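Class I phosphodiesterase PDEB1 (Leishmania major, PDB 2R8Q) is a class I phosphodiesterase with an all-helical catalytic domain that holds a zinc and a magnesium ion near a pocket occupied here by 3-isobutyl-1-methylxanthine. Local coordinates at residues 124-129 with 242-246; 114-119 with 328-332; 107-111 with 254-260; 38-43 with 110-114. All blocks are in the same frame, centred on the assembly; numbering follows the deposited sequence.

Contact 1. Residues 124-129 with 242-246; sequences LLTELE and RRLVM
R242 grips the carboxylate of E129 side-on in a salt bridge: NE lies 2.8 Å from OE1, while NH2 of R242 reaches OE2 of E129 at 3.0 Å. The first bond is the tidier one. OE1 takes NE on its syn lone pair, almost in the guanidinium plane, with an N-H...O angle of 157°. NH2 instead meets OE2 from above the carboxylate plane, since the two flat groups are turned 30° apart. A bend at chi3 (-49°) carries the arginine's end round to lie across E129. Outside the segments, the guanidinium also holds D239 and the carbonyl of K236, while OE2 of E129 has a second partner in Y202 OH on helix 197-212. Water 1 gives a further hydrogen to OE2 and bonds weakly to R243 NE.

The carboxylate is doubly employed, because T126 and E129 form a capping box at the start of helix 127-139. T126 N donates to E129 OE1 at 3.0 Å, from the anti side of that oxygen and tilted out of the carboxylate plane, and E129 N returns a bond to T126 OG1 at 3.2 Å. One oxygen therefore joins the helix cap to helix 239-254.

The apolar contacts gather around L125. Its CD2 branch sits 3.7 Å from M246 CG and 3.8 Å from V245 CG1, and also touches the carbonyl oxygen of R242. L124 crosses V245 at about a right angle. M246 also lays SD against the start of the E129 side chain, 3.8 Å from E129 CB. L124 O, buried against R242 CD at 3.4 Å, finds no polar partner in the model.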
loop_
_atom_site.group_PDB
_atom_site.type_symbol
_atom_site.label_atom_id
_atom_site.label_comp_id
_atom_site.label_asym_id
_atom_site.label_seq_id
_atom_site.Cartn_x
_atom_site.Cartn_y
_atom_site.Cartn_z
ATOM N N LEU A 124 4.093 22.267 -23.602
ATOM C CA LEU A 124 3.366 21.061 -23.975
ATOM C C LEU A 124 2.334 20.666 -22.922
ATOM O O LEU A 124 1.577 19.715 -23.122
ATOM C CB LEU A 124 4.351 19.903 -24.159
ATOM C CG LEU A 124 5.539 20.143 -25.094
ATOM C CD1 LEU A 124 6.554 19.018 -24.928
ATOM C CD2 LEU A 124 5.057 20.239 -26.530
ATOM N N LEU A 125 2.295 21.403 -21.815
ATOM C CA LEU A 125 1.385 21.092 -20.711
ATOM C C LEU A 125 0.564 22.276 -20.217
ATOM O O LEU A 125 0.848 23.428 -20.547
ATOM C CB LEU A 125 2.195 20.570 -19.521
ATOM C CG LEU A 125 3.149 19.402 -19.753
ATOM C CD1 LEU A 125 4.000 19.193 -18.505
ATOM C CD2 LEU A 125 2.349 18.148 -20.094
ATOM N N THR A 126 -0.460 21.983 -19.417
ATOM C CA THR A 126 -1.270 23.042 -18.827
ATOM C C THR A 126 -0.529 23.462 -17.561
ATOM O O THR A 126 0.377 22.757 -17.108
ATOM C CB THR A 126 -2.679 22.550 -18.427
ATOM O OG1 THR A 126 -2.573 21.535 -17.420
ATOM C CG2 THR A 126 -3.409 21.997 -19.640
ATOM N N GLU A 127 -0.901 24.603 -16.988
ATOM C CA GLU A 127 -0.242 25.065 -15.772
ATOM C C GLU A 127 -0.505 24.090 -14.627
ATOM O O GLU A 127 0.365 23.856 -13.791
ATOM C CB GLU A 127 -0.725 26.469 -15.395
ATOM C CG GLU A 127 -0.361 27.527 -16.420
ATOM C CD GLU A 127 -0.691 28.933 -15.957
ATOM O OE1 GLU A 127 -1.830 29.156 -15.497
ATOM O OE2 GLU A 127 0.188 29.815 -16.060
ATOM N N LEU A 128 -1.702 23.514 -14.595
ATOM C CA LEU A 128 -2.035 22.551 -13.552
ATOM C C LEU A 128 -1.114 21.337 -13.641
ATOM O O LEU A 128 -0.642 20.831 -12.623
ATOM C CB LEU A 128 -3.496 22.099 -13.679
ATOM C CG LEU A 128 -3.930 21.005 -12.696
ATOM C CD1 LEU A 128 -3.720 21.477 -11.266
ATOM C CD2 LEU A 128 -5.392 20.648 -12.927
ATOM N N GLU A 129 -0.857 20.873 -14.861
ATOM C CA GLU A 129 0.009 19.715 -15.059
ATOM C C GLU A 129 1.448 20.024 -14.663
ATOM O O GLU A 129 2.153 19.161 -14.137
ATOM C CB GLU A 129 -0.098 19.237 -16.510
ATOM C CG GLU A 129 -1.501 18.721 -16.804
ATOM C CD GLU A 129 -1.787 18.469 -18.267
ATOM O OE1 GLU A 129 -1.174 19.123 -19.139
ATOM O OE2 GLU A 129 -2.666 17.624 -18.543
ATOM N N ARG A 242 -0.508 14.702 -23.331
ATOM C CA ARG A 242 0.133 15.497 -22.299
ATOM C C ARG A 242 0.506 14.626 -21.102
ATOM O O ARG A 242 1.515 14.875 -20.437
ATOM C CB ARG A 242 -0.773 16.661 -21.875
ATOM C CG ARG A 242 -1.155 17.580 -23.031
ATOM C CD ARG A 242 -1.632 18.936 -22.529
ATOM N NE ARG A 242 -2.626 18.786 -21.473
ATOM C CZ ARG A 242 -3.892 18.433 -21.671
ATOM N NH1 ARG A 242 -4.345 18.201 -22.898
ATOM N NH2 ARG A 242 -4.704 18.284 -20.634
ATOM N N ARG A 243 -0.292 13.595 -20.831
ATOM C CA ARG A 243 0.017 12.708 -19.712
ATOM C C ARG A 243 1.312 11.958 -20.000
ATOM O O ARG A 243 2.168 11.825 -19.124
ATOM C CB ARG A 243 -1.112 11.702 -19.469
ATOM C CG ARG A 243 -0.880 10.813 -18.241
ATOM C CD ARG A 243 -0.648 11.660 -16.991
ATOM N NE ARG A 243 -1.627 12.741 -16.889
ATOM C CZ ARG A 243 -2.850 12.605 -16.388
ATOM N NH1 ARG A 243 -3.258 11.431 -15.921
ATOM N NH2 ARG A 243 -3.677 13.642 -16.378
ATOM N N LEU A 244 1.459 11.466 -21.229
ATOM C CA LEU A 244 2.665 10.746 -21.607
ATOM C C LEU A 244 3.868 11.695 -21.548
ATOM O O LEU A 244 4.980 11.282 -21.220
ATOM C CB LEU A 244 2.512 10.147 -23.009
ATOM C CG LEU A 244 3.698 9.341 -23.551
ATOM C CD1 LEU A 244 4.166 8.315 -22.529
ATOM C CD2 LEU A 244 3.275 8.655 -24.842
ATOM N N VAL A 245 3.645 12.969 -21.857
ATOM C CA VAL A 245 4.724 13.947 -21.782
ATOM C C VAL A 245 5.157 14.103 -20.324
ATOM O O VAL A 245 6.351 14.173 -20.032
ATOM C CB VAL A 245 4.287 15.325 -22.343
ATOM C CG1 VAL A 245 5.271 16.411 -21.897
ATOM C CG2 VAL A 245 4.234 15.268 -23.867
ATOM N N MET A 246 4.188 14.144 -19.411
ATOM C CA MET A 246 4.494 14.271 -17.987
ATOM C C MET A 246 5.306 13.073 -17.508
ATOM O O MET A 246 6.301 13.224 -16.792
ATOM C CB MET A 246 3.207 14.350 -17.162
ATOM C CG MET A 246 2.396 15.622 -17.347
ATOM S SD MET A 246 0.838 15.557 -16.412
ATOM C CE MET A 246 1.440 15.824 -14.753
HETATM O O HOH W 1 -2.272 14.901 -18.817
#

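Contact 2. Residues 114-119 with 328-332; sequences TYLYTG and GMQWC
G119 and G328 bring their backbones together, CA to CA 4.5 Å, and exchange two CA-H...O contacts: G119 CA to G328 O at 3.5 Å and G328 CA to G119 O at 3.4 Å. With no side chain on either glycine, the end of helix 102-118 can close directly on the turn leading into helix 330-348. That end is a wider pi-type turn, in which G119 N bonds to T114 O at 2.7 Å.

Next to the glycine pair comes a Met-aromatic contact. M329, bent at chi3 (61°), sets its methyl CE over the centre of the Y115 ring, 3.5 Å from the centroid and only 9° off the normal, a CH-pi approach; SD sits obliquely farther back. C332 SG comes obliquely to the same ring, 3.6 Å from CE2 of Y115. W331 slides its six-membered ring between Y115 and T118, its own edge facing T114 O and G119 CA, while CZ2 approaches the edge of the tyrosine ring. F318 of helix 302-324 also packs on Y115 and C332.

Two waters complete the join: water 2 donates to both T118 O and G328 O, and water 3 donates to G119 O while accepting from G328 N, 3.0 Å away.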
loop_
_atom_site.group_PDB
_atom_site.type_symbol
_atom_site.label_atom_id
_atom_site.label_comp_id
_atom_site.label_asym_id
_atom_site.label_seq_id
_atom_site.Cartn_x
_atom_site.Cartn_y
_atom_site.Cartn_z
ATOM N N THR A 114 13.720 23.096 -14.503
ATOM C CA THR A 114 14.550 23.544 -15.619
ATOM C C THR A 114 14.064 22.991 -16.958
ATOM O O THR A 114 14.171 23.660 -17.981
ATOM C CB THR A 114 16.057 23.190 -15.435
ATOM O OG1 THR A 114 16.261 21.780 -15.582
ATOM C CG2 THR A 114 16.544 23.641 -14.069
ATOM N N TYR A 115 13.513 21.780 -16.961
ATOM C CA TYR A 115 13.023 21.204 -18.208
ATOM C C TYR A 115 11.771 21.933 -18.675
ATOM O O TYR A 115 11.602 22.203 -19.865
ATOM C CB TYR A 115 12.691 19.718 -18.030
ATOM C CG TYR A 115 13.884 18.812 -17.811
ATOM C CD1 TYR A 115 13.702 17.468 -17.494
ATOM C CD2 TYR A 115 15.193 19.289 -17.929
ATOM C CE1 TYR A 115 14.782 16.619 -17.298
ATOM C CE2 TYR A 115 16.287 18.442 -17.733
ATOM C CZ TYR A 115 16.069 17.107 -17.418
ATOM O OH TYR A 115 17.135 16.262 -17.206
ATOM N N LEU A 116 10.895 22.246 -17.727
ATOM C CA LEU A 116 9.647 22.931 -18.028
ATOM C C LEU A 116 9.826 24.372 -18.479
ATOM O O LEU A 116 9.217 24.809 -19.455
ATOM C CB LEU A 116 8.735 22.926 -16.800
ATOM C CG LEU A 116 8.126 21.584 -16.389
ATOM C CD1 LEU A 116 7.435 21.744 -15.040
ATOM C CD2 LEU A 116 7.143 21.112 -17.459
ATOM N N TYR A 117 10.674 25.112 -17.779
ATOM C CA TYR A 117 10.829 26.516 -18.108
ATOM C C TYR A 117 12.072 26.915 -18.893
ATOM O O TYR A 117 11.981 27.721 -19.815
ATOM C CB TYR A 117 10.640 27.318 -16.819
ATOM C CG TYR A 117 9.278 27.006 -16.219
ATOM C CD1 TYR A 117 9.151 26.246 -15.053
ATOM C CD2 TYR A 117 8.110 27.373 -16.893
ATOM C CE1 TYR A 117 7.890 25.855 -14.580
ATOM C CE2 TYR A 117 6.853 26.988 -16.430
ATOM C CZ TYR A 117 6.748 26.229 -15.278
ATOM O OH TYR A 117 5.500 25.830 -14.848
ATOM N N THR A 118 13.227 26.355 -18.560
ATOM C CA THR A 118 14.424 26.674 -19.328
ATOM C C THR A 118 14.353 25.848 -20.612
ATOM O O THR A 118 14.681 26.332 -21.698
ATOM C CB THR A 118 15.711 26.319 -18.552
ATOM O OG1 THR A 118 15.767 27.091 -17.347
ATOM C CG2 THR A 118 16.949 26.616 -19.394
ATOM N N GLY A 119 13.895 24.604 -20.473
ATOM C CA GLY A 119 13.773 23.703 -21.607
ATOM C C GLY A 119 12.492 23.872 -22.411
ATOM O O GLY A 119 12.297 23.198 -23.426
ATOM N N GLY A 328 13.851 21.908 -26.836
ATOM C CA GLY A 328 14.454 22.928 -25.997
ATOM C C GLY A 328 15.417 22.407 -24.941
ATOM O O GLY A 328 16.055 23.195 -24.240
ATOM N N MET A 329 15.525 21.085 -24.826
ATOM C CA MET A 329 16.415 20.464 -23.844
ATOM C C MET A 329 17.699 19.932 -24.484
ATOM O O MET A 329 18.288 18.959 -24.017
ATOM C CB MET A 329 15.678 19.331 -23.112
ATOM C CG MET A 329 14.676 19.821 -22.068
ATOM S SD MET A 329 13.409 18.600 -21.628
ATOM C CE MET A 329 14.413 17.275 -20.979
ATOM N N GLN A 330 18.138 20.587 -25.553
ATOM C CA GLN A 330 19.347 20.176 -26.250
ATOM C C GLN A 330 20.569 20.115 -25.336
ATOM O O GLN A 330 21.424 19.248 -25.502
ATOM C CB GLN A 330 19.629 21.132 -27.412
ATOM C CG GLN A 330 20.821 20.739 -28.279
ATOM C CD GLN A 330 20.668 19.363 -28.902
ATOM O OE1 GLN A 330 19.602 19.015 -29.410
ATOM N NE2 GLN A 330 21.740 18.577 -28.877
ATOM N N TRP A 331 20.651 21.025 -24.370
ATOM C CA TRP A 331 21.797 21.051 -23.467
ATOM C C TRP A 331 21.977 19.719 -22.735
ATOM O O TRP A 331 23.090 19.352 -22.375
ATOM C CB TRP A 331 21.663 22.208 -22.463
ATOM C CG TRP A 331 20.908 21.882 -21.206
ATOM C CD1 TRP A 331 21.379 21.200 -20.117
ATOM C CD2 TRP A 331 19.546 22.214 -20.910
ATOM N NE1 TRP A 331 20.397 21.087 -19.166
ATOM C CE2 TRP A 331 19.260 21.700 -19.626
ATOM C CE3 TRP A 331 18.537 22.895 -21.606
ATOM C CZ2 TRP A 331 18.007 21.846 -19.021
ATOM C CZ3 TRP A 331 17.289 23.040 -21.004
ATOM C CH2 TRP A 331 17.038 22.515 -19.723
ATOM N N CYS A 332 20.880 18.995 -22.523
ATOM C CA CYS A 332 20.948 17.705 -21.841
ATOM C C CYS A 332 21.749 16.726 -22.684
ATOM O O CYS A 332 22.595 15.996 -22.173
ATOM C CB CYS A 332 19.548 17.135 -21.620
ATOM S SG CYS A 332 18.493 18.135 -20.568
HETATM O O HOH W 2 15.670 25.981 -24.158
HETATM O O HOH W 3 11.426 21.323 -25.166
#

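Contact 3. Residues 107-111 with 254-260; sequences DVCQT and DVSNVTK. With ZN (zinc ion), chain C; IBM (3-isobutyl-1-methylxanthine), chain E.
This is a buried, water-rich polar contact between the middle of helix 102-118 and the loop that leaves helix 239-254, right beside the metal site and the 3-isobutyl-1-methylxanthine pocket. Its hub is the ammonium of K260. Bends at chi2 (-51°) and chi4 (73°) fold the lysine back so that it meets T111 tip to tip, NZ donating to OG1 at 2.8 Å. T111 OG1 spends its own hydrogen on D107 O, 2.7 Å away and above that carbonyl's plane, which leaves the hydroxyl as acceptor for the lysine. D107 OD1 adds a longer salt bridge to K260 NZ, at 3.3 Å.

Waters fill in the rest. Water 5 links D107 OD1 to NZ, and water 7 joins NZ to Q110 OE1. Water 6 ties four groups together, accepting from N257 ND2 and K260 NZ and donating to D107 OD2 and to S256 OG, which is also bonded to the carbonyl of G253. Water 4 makes a second bridge from OD2 to N257 ND2. Through these two waters D107 acts as a second-shell residue for N257, steadying its amide nitrogen; OD1 of N257 bonds to Y99 OH, and the same oxygen lies 3.7 Å from the ligand's C10 methyl.

At the end of helix 239-254, just before the loop, D254 points its side chain away from helix 102-118 and binds zinc through OD1 at 2.2 Å. H104, H140, D141 and waters 8 and 9 complete the site. V108 packs on A137 of helix 127-139 and on H140, while V258 and T259 lie against helix 302-324 and N339 of helix 330-348 bonds to the carbonyls of V258 and K260.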
loop_
_atom_site.group_PDB
_atom_site.type_symbol
_atom_site.label_atom_id
_atom_site.label_comp_id
_atom_site.label_asym_id
_atom_site.label_seq_id
_atom_site.Cartn_x
_atom_site.Cartn_y
_atom_site.Cartn_z
ATOM N N ASP A 107 16.488 17.288 -6.002
ATOM C CA ASP A 107 17.172 17.407 -7.284
ATOM C C ASP A 107 16.224 17.154 -8.458
ATOM O O ASP A 107 16.232 17.898 -9.432
ATOM C CB ASP A 107 18.346 16.426 -7.349
ATOM C CG ASP A 107 19.011 16.399 -8.711
ATOM O OD1 ASP A 107 19.370 17.481 -9.223
ATOM O OD2 ASP A 107 19.182 15.291 -9.267
ATOM N N VAL A 108 15.405 16.107 -8.379
ATOM C CA VAL A 108 14.485 15.820 -9.474
ATOM C C VAL A 108 13.482 16.961 -9.644
ATOM O O VAL A 108 13.157 17.344 -10.765
ATOM C CB VAL A 108 13.748 14.473 -9.248
ATOM C CG1 VAL A 108 12.668 14.268 -10.303
ATOM C CG2 VAL A 108 14.750 13.330 -9.320
ATOM N N CYS A 109 13.011 17.513 -8.529
ATOM C CA CYS A 109 12.057 18.618 -8.574
ATOM C C CYS A 109 12.686 19.829 -9.268
ATOM O O CYS A 109 12.113 20.390 -10.200
ATOM C CB CYS A 109 11.625 18.982 -7.150
ATOM S SG CYS A 109 10.414 20.327 -7.028
ATOM N N GLN A 110 13.876 20.212 -8.819
ATOM C CA GLN A 110 14.580 21.357 -9.393
ATOM C C GLN A 110 14.900 21.132 -10.870
ATOM O O GLN A 110 14.778 22.044 -11.699
ATOM C CB GLN A 110 15.867 21.608 -8.597
ATOM C CG GLN A 110 16.599 22.918 -8.904
ATOM C CD GLN A 110 17.511 22.835 -10.116
ATOM O OE1 GLN A 110 18.166 21.817 -10.347
ATOM N NE2 GLN A 110 17.577 23.919 -10.885
ATOM N N THR A 111 15.297 19.908 -11.200
ATOM C CA THR A 111 15.637 19.556 -12.573
ATOM C C THR A 111 14.406 19.656 -13.476
ATOM O O THR A 111 14.485 20.167 -14.599
ATOM C CB THR A 111 16.212 18.131 -12.638
ATOM O OG1 THR A 111 17.415 18.067 -11.861
ATOM C CG2 THR A 111 16.518 17.740 -14.073
ATOM N N ASP A 254 14.469 11.754 -13.461
ATOM C CA ASP A 254 14.934 10.651 -12.635
ATOM C C ASP A 254 16.304 10.114 -13.063
ATOM O O ASP A 254 17.100 9.699 -12.215
ATOM C CB ASP A 254 13.885 9.535 -12.651
ATOM C CG ASP A 254 13.845 8.750 -11.357
ATOM O OD1 ASP A 254 14.353 9.245 -10.324
ATOM O OD2 ASP A 254 13.284 7.633 -11.372
ATOM N N VAL A 255 16.591 10.131 -14.363
ATOM C CA VAL A 255 17.887 9.649 -14.852
ATOM C C VAL A 255 18.753 10.789 -15.385
ATOM O O VAL A 255 19.628 10.580 -16.229
ATOM C CB VAL A 255 17.722 8.580 -15.965
ATOM C CG1 VAL A 255 16.988 7.371 -15.411
ATOM C CG2 VAL A 255 16.980 9.160 -17.161
ATOM N N SER A 256 18.523 11.988 -14.861
ATOM C CA SER A 256 19.244 13.186 -15.289
ATOM C C SER A 256 20.653 13.378 -14.734
ATOM O O SER A 256 21.361 14.285 -15.168
ATOM C CB SER A 256 18.425 14.432 -14.948
ATOM O OG SER A 256 18.279 14.580 -13.543
ATOM N N ASN A 257 21.060 12.548 -13.779
ATOM C CA ASN A 257 22.392 12.695 -13.193
ATOM C C ASN A 257 23.490 12.772 -14.256
ATOM O O ASN A 257 24.416 13.572 -14.137
ATOM C CB ASN A 257 22.705 11.530 -12.249
ATOM C CG ASN A 257 21.900 11.571 -10.954
ATOM O OD1 ASN A 257 21.909 10.608 -10.189
ATOM N ND2 ASN A 257 21.213 12.681 -10.702
ATOM N N VAL A 258 23.381 11.946 -15.292
ATOM C CA VAL A 258 24.391 11.908 -16.347
ATOM C C VAL A 258 24.407 13.108 -17.285
ATOM O O VAL A 258 25.314 13.238 -18.108
ATOM C CB VAL A 258 24.255 10.630 -17.203
ATOM C CG1 VAL A 258 24.500 9.402 -16.342
ATOM C CG2 VAL A 258 22.879 10.578 -17.848
ATOM N N THR A 259 23.415 13.984 -17.161
ATOM C CA THR A 259 23.336 15.165 -18.013
ATOM C C THR A 259 23.773 16.439 -17.292
ATOM O O THR A 259 23.711 17.526 -17.860
ATOM C CB THR A 259 21.904 15.389 -18.519
ATOM O OG1 THR A 259 21.064 15.739 -17.412
ATOM C CG2 THR A 259 21.367 14.126 -19.178
ATOM N N LYS A 260 24.204 16.314 -16.041
ATOM C CA LYS A 260 24.629 17.485 -15.276
ATOM C C LYS A 260 26.116 17.766 -15.477
ATOM O O LYS A 260 26.855 16.903 -15.952
ATOM C CB LYS A 260 24.353 17.280 -13.782
ATOM C CG LYS A 260 22.885 17.029 -13.441
ATOM C CD LYS A 260 21.974 18.086 -14.059
ATOM C CE LYS A 260 20.509 17.832 -13.723
ATOM N NZ LYS A 260 20.195 18.159 -12.305
HETATM ZN ZN ZN C . 13.941 8.631 -8.247
HETATM N N9 IBM E . 21.277 2.852 -12.783
HETATM C C8 IBM E . 22.441 2.205 -13.116
HETATM N N7 IBM E . 23.490 2.988 -13.147
HETATM C C5 IBM E . 22.982 4.234 -12.811
HETATM C C4 IBM E . 21.625 4.168 -12.584
HETATM N N3 IBM E . 20.800 5.180 -12.237
HETATM C C2 IBM E . 21.412 6.395 -12.108
HETATM N N1 IBM E . 22.786 6.556 -12.318
HETATM C C6 IBM E . 23.568 5.482 -12.667
HETATM O O6 IBM E . 24.768 5.620 -12.848
HETATM O O2 IBM E . 20.738 7.372 -11.800
HETATM C C10 IBM E . 23.391 7.871 -12.167
HETATM C C11 IBM E . 19.377 4.987 -12.013
HETATM C C12 IBM E . 19.176 4.091 -10.788
HETATM C C13 IBM E . 19.073 4.924 -9.518
HETATM C C14 IBM E . 17.947 3.209 -10.960
HETATM O O HOH W 4 19.522 12.882 -8.033
HETATM O O HOH W 5 22.002 17.921 -9.875
HETATM O O HOH W 6 20.335 15.212 -11.648
HETATM O O HOH W 7 19.867 21.078 -12.375
HETATM O O HOH W 8 12.886 6.957 -9.106
HETATM O O HOH W 9 15.594 7.095 -8.630
#

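Contact 4. Residues 38-43 with 110-114; sequences FTSPGF and QTLHT
Q110 reaches from its helix into the bend of residues 38-43 and gives both amide hydrogens to backbone carbonyls. NE2 meets F38 O at 2.8 Å, almost in the amide plane and nearly straight (166°), and S40 O at 3.0 Å, tilted somewhat from that plane. Both oxygens are approached from above their carbonyl planes. The side chain starts out anti to the backbone N (chi1 -170°) and turns sharply at chi2, which lays its amide beside F43, with CD of Q110 3.7 Å from F43 CD2. Farther along the helix, T114 presses its CG2 methyl on T39 O at 3.6 Å, and H113 runs alongside T39, CE1 against CG2.

Water 10 donates to T39 O and lies at the edge of the H113 ring by ND1; water 7 connects P41 O with Q110 OE1.

The loop's own bonds fix its shape. A type I turn runs from S40 to F43, F43 N reaching S40 O from the face opposite Q110, while S40 OG accepts from G42 N as an ST turn. F38 presents a ring edge to a face of F43. Farther out, F38, T39 and H113 pack on helix 55-68, and P41 meets W331 of helix 330-348.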
loop_
_atom_site.group_PDB
_atom_site.type_symbol
_atom_site.label_atom_id
_atom_site.label_comp_id
_atom_site.label_asym_id
_atom_site.label_seq_id
_atom_site.Cartn_x
_atom_site.Cartn_y
_atom_site.Cartn_z
ATOM N N PHE A 38 17.911 28.922 -8.355
ATOM C CA PHE A 38 17.257 27.619 -8.339
ATOM C C PHE A 38 16.567 27.258 -9.654
ATOM O O PHE A 38 16.161 26.114 -9.845
ATOM C CB PHE A 38 16.253 27.567 -7.185
ATOM C CG PHE A 38 16.871 27.824 -5.834
ATOM C CD1 PHE A 38 16.153 28.486 -4.842
ATOM C CD2 PHE A 38 18.169 27.405 -5.552
ATOM C CE1 PHE A 38 16.717 28.729 -3.591
ATOM C CE2 PHE A 38 18.743 27.644 -4.302
ATOM C CZ PHE A 38 18.014 28.308 -3.320
ATOM N N THR A 39 16.446 28.221 -10.564
ATOM C CA THR A 39 15.801 27.955 -11.848
ATOM C C THR A 39 16.809 27.582 -12.932
ATOM O O THR A 39 16.426 27.283 -14.058
ATOM C CB THR A 39 15.002 29.181 -12.365
ATOM O OG1 THR A 39 15.913 30.200 -12.799
ATOM C CG2 THR A 39 14.107 29.741 -11.276
ATOM N N SER A 40 18.095 27.586 -12.588
ATOM C CA SER A 40 19.143 27.287 -13.562
ATOM C C SER A 40 19.623 25.842 -13.637
ATOM O O SER A 40 19.738 25.161 -12.621
ATOM C CB SER A 40 20.356 28.183 -13.296
ATOM O OG SER A 40 21.442 27.829 -14.135
ATOM N N PRO A 41 19.916 25.356 -14.856
ATOM C CA PRO A 41 20.397 23.982 -15.027
ATOM C C PRO A 41 21.753 23.837 -14.335
ATOM O O PRO A 41 22.182 22.732 -14.000
ATOM C CB PRO A 41 20.514 23.844 -16.544
ATOM C CG PRO A 41 19.440 24.749 -17.048
ATOM C CD PRO A 41 19.607 25.964 -16.163
ATOM N N GLY A 42 22.413 24.971 -14.124
ATOM C CA GLY A 42 23.719 24.984 -13.489
ATOM C C GLY A 42 23.704 24.955 -11.973
ATOM O O GLY A 42 24.763 24.884 -11.345
ATOM N N PHE A 43 22.517 25.026 -11.376
ATOM C CA PHE A 43 22.407 24.982 -9.923
ATOM C C PHE A 43 23.018 23.677 -9.424
ATOM O O PHE A 43 22.721 22.605 -9.955
ATOM C CB PHE A 43 20.942 25.060 -9.488
ATOM C CG PHE A 43 20.736 24.773 -8.030
ATOM C CD1 PHE A 43 21.231 25.638 -7.059
ATOM C CD2 PHE A 43 20.074 23.618 -7.626
ATOM C CE1 PHE A 43 21.072 25.355 -5.703
ATOM C CE2 PHE A 43 19.909 23.326 -6.274
ATOM C CZ PHE A 43 20.409 24.196 -5.308
ATOM N N GLN A 110 13.876 20.212 -8.819
ATOM C CA GLN A 110 14.580 21.357 -9.393
ATOM C C GLN A 110 14.900 21.132 -10.870
ATOM O O GLN A 110 14.778 22.044 -11.699
ATOM C CB GLN A 110 15.867 21.608 -8.597
ATOM C CG GLN A 110 16.599 22.918 -8.904
ATOM C CD GLN A 110 17.511 22.835 -10.116
ATOM O OE1 GLN A 110 18.166 21.817 -10.347
ATOM N NE2 GLN A 110 17.577 23.919 -10.885
ATOM N N THR A 111 15.297 19.908 -11.200
ATOM C CA THR A 111 15.637 19.556 -12.573
ATOM C C THR A 111 14.406 19.656 -13.476
ATOM O O THR A 111 14.485 20.167 -14.599
ATOM C CB THR A 111 16.212 18.131 -12.638
ATOM O OG1 THR A 111 17.415 18.067 -11.861
ATOM C CG2 THR A 111 16.518 17.740 -14.073
ATOM N N LEU A 112 13.264 19.180 -12.991
ATOM C CA LEU A 112 12.047 19.250 -13.786
ATOM C C LEU A 112 11.668 20.701 -14.048
ATOM O O LEU A 112 11.153 21.027 -15.117
ATOM C CB LEU A 112 10.899 18.519 -13.084
ATOM C CG LEU A 112 11.028 16.995 -13.113
ATOM C CD1 LEU A 112 9.928 16.369 -12.273
ATOM C CD2 LEU A 112 10.949 16.503 -14.551
ATOM N N HIS A 113 11.920 21.574 -13.077
ATOM C CA HIS A 113 11.607 22.981 -13.273
ATOM C C HIS A 113 12.441 23.469 -14.455
ATOM O O HIS A 113 11.923 24.154 -15.336
ATOM C CB HIS A 113 11.924 23.793 -12.012
ATOM C CG HIS A 113 11.524 25.235 -12.102
ATOM N ND1 HIS A 113 12.220 26.155 -12.856
ATOM C CD2 HIS A 113 10.495 25.912 -11.538
ATOM C CE1 HIS A 113 11.641 27.337 -12.750
ATOM N NE2 HIS A 113 10.590 27.218 -11.956
ATOM N N THR A 114 13.720 23.096 -14.503
ATOM C CA THR A 114 14.550 23.544 -15.619
ATOM C C THR A 114 14.064 22.991 -16.958
ATOM O O THR A 114 14.171 23.660 -17.981
ATOM C CB THR A 114 16.057 23.190 -15.435
ATOM O OG1 THR A 114 16.261 21.780 -15.582
ATOM C CG2 THR A 114 16.544 23.641 -14.069
HETATM O O HOH W 10 13.898 26.846 -15.111
HETATM O O HOH W 7 19.867 21.078 -12.375
#

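How the contacts relate
Helix 102-118 serves three of the four contacts. Contacts 3 and 4 share Q110 and T111, and water 7 belongs to both; contacts 2 and 4 share T114 and also meet where W331 CZ2 lies 3.8 Å from P41 CG. Contact 2 touches contact 3 through Y115 OH, 3.2 Å from S256 CB. Of the four, contact 3 alone contributes residues to the zinc site and the xanthine pocket: D254 and N257. The Y115 side chain stays about 11 Å from the xanthine, and that of Q110 about 13 Å from zinc. Contact 1 is farthest out, centred about 19 Å from contact 3, and touches contact 2 where L125 CD1 lies 3.8 Å from L116 CD2.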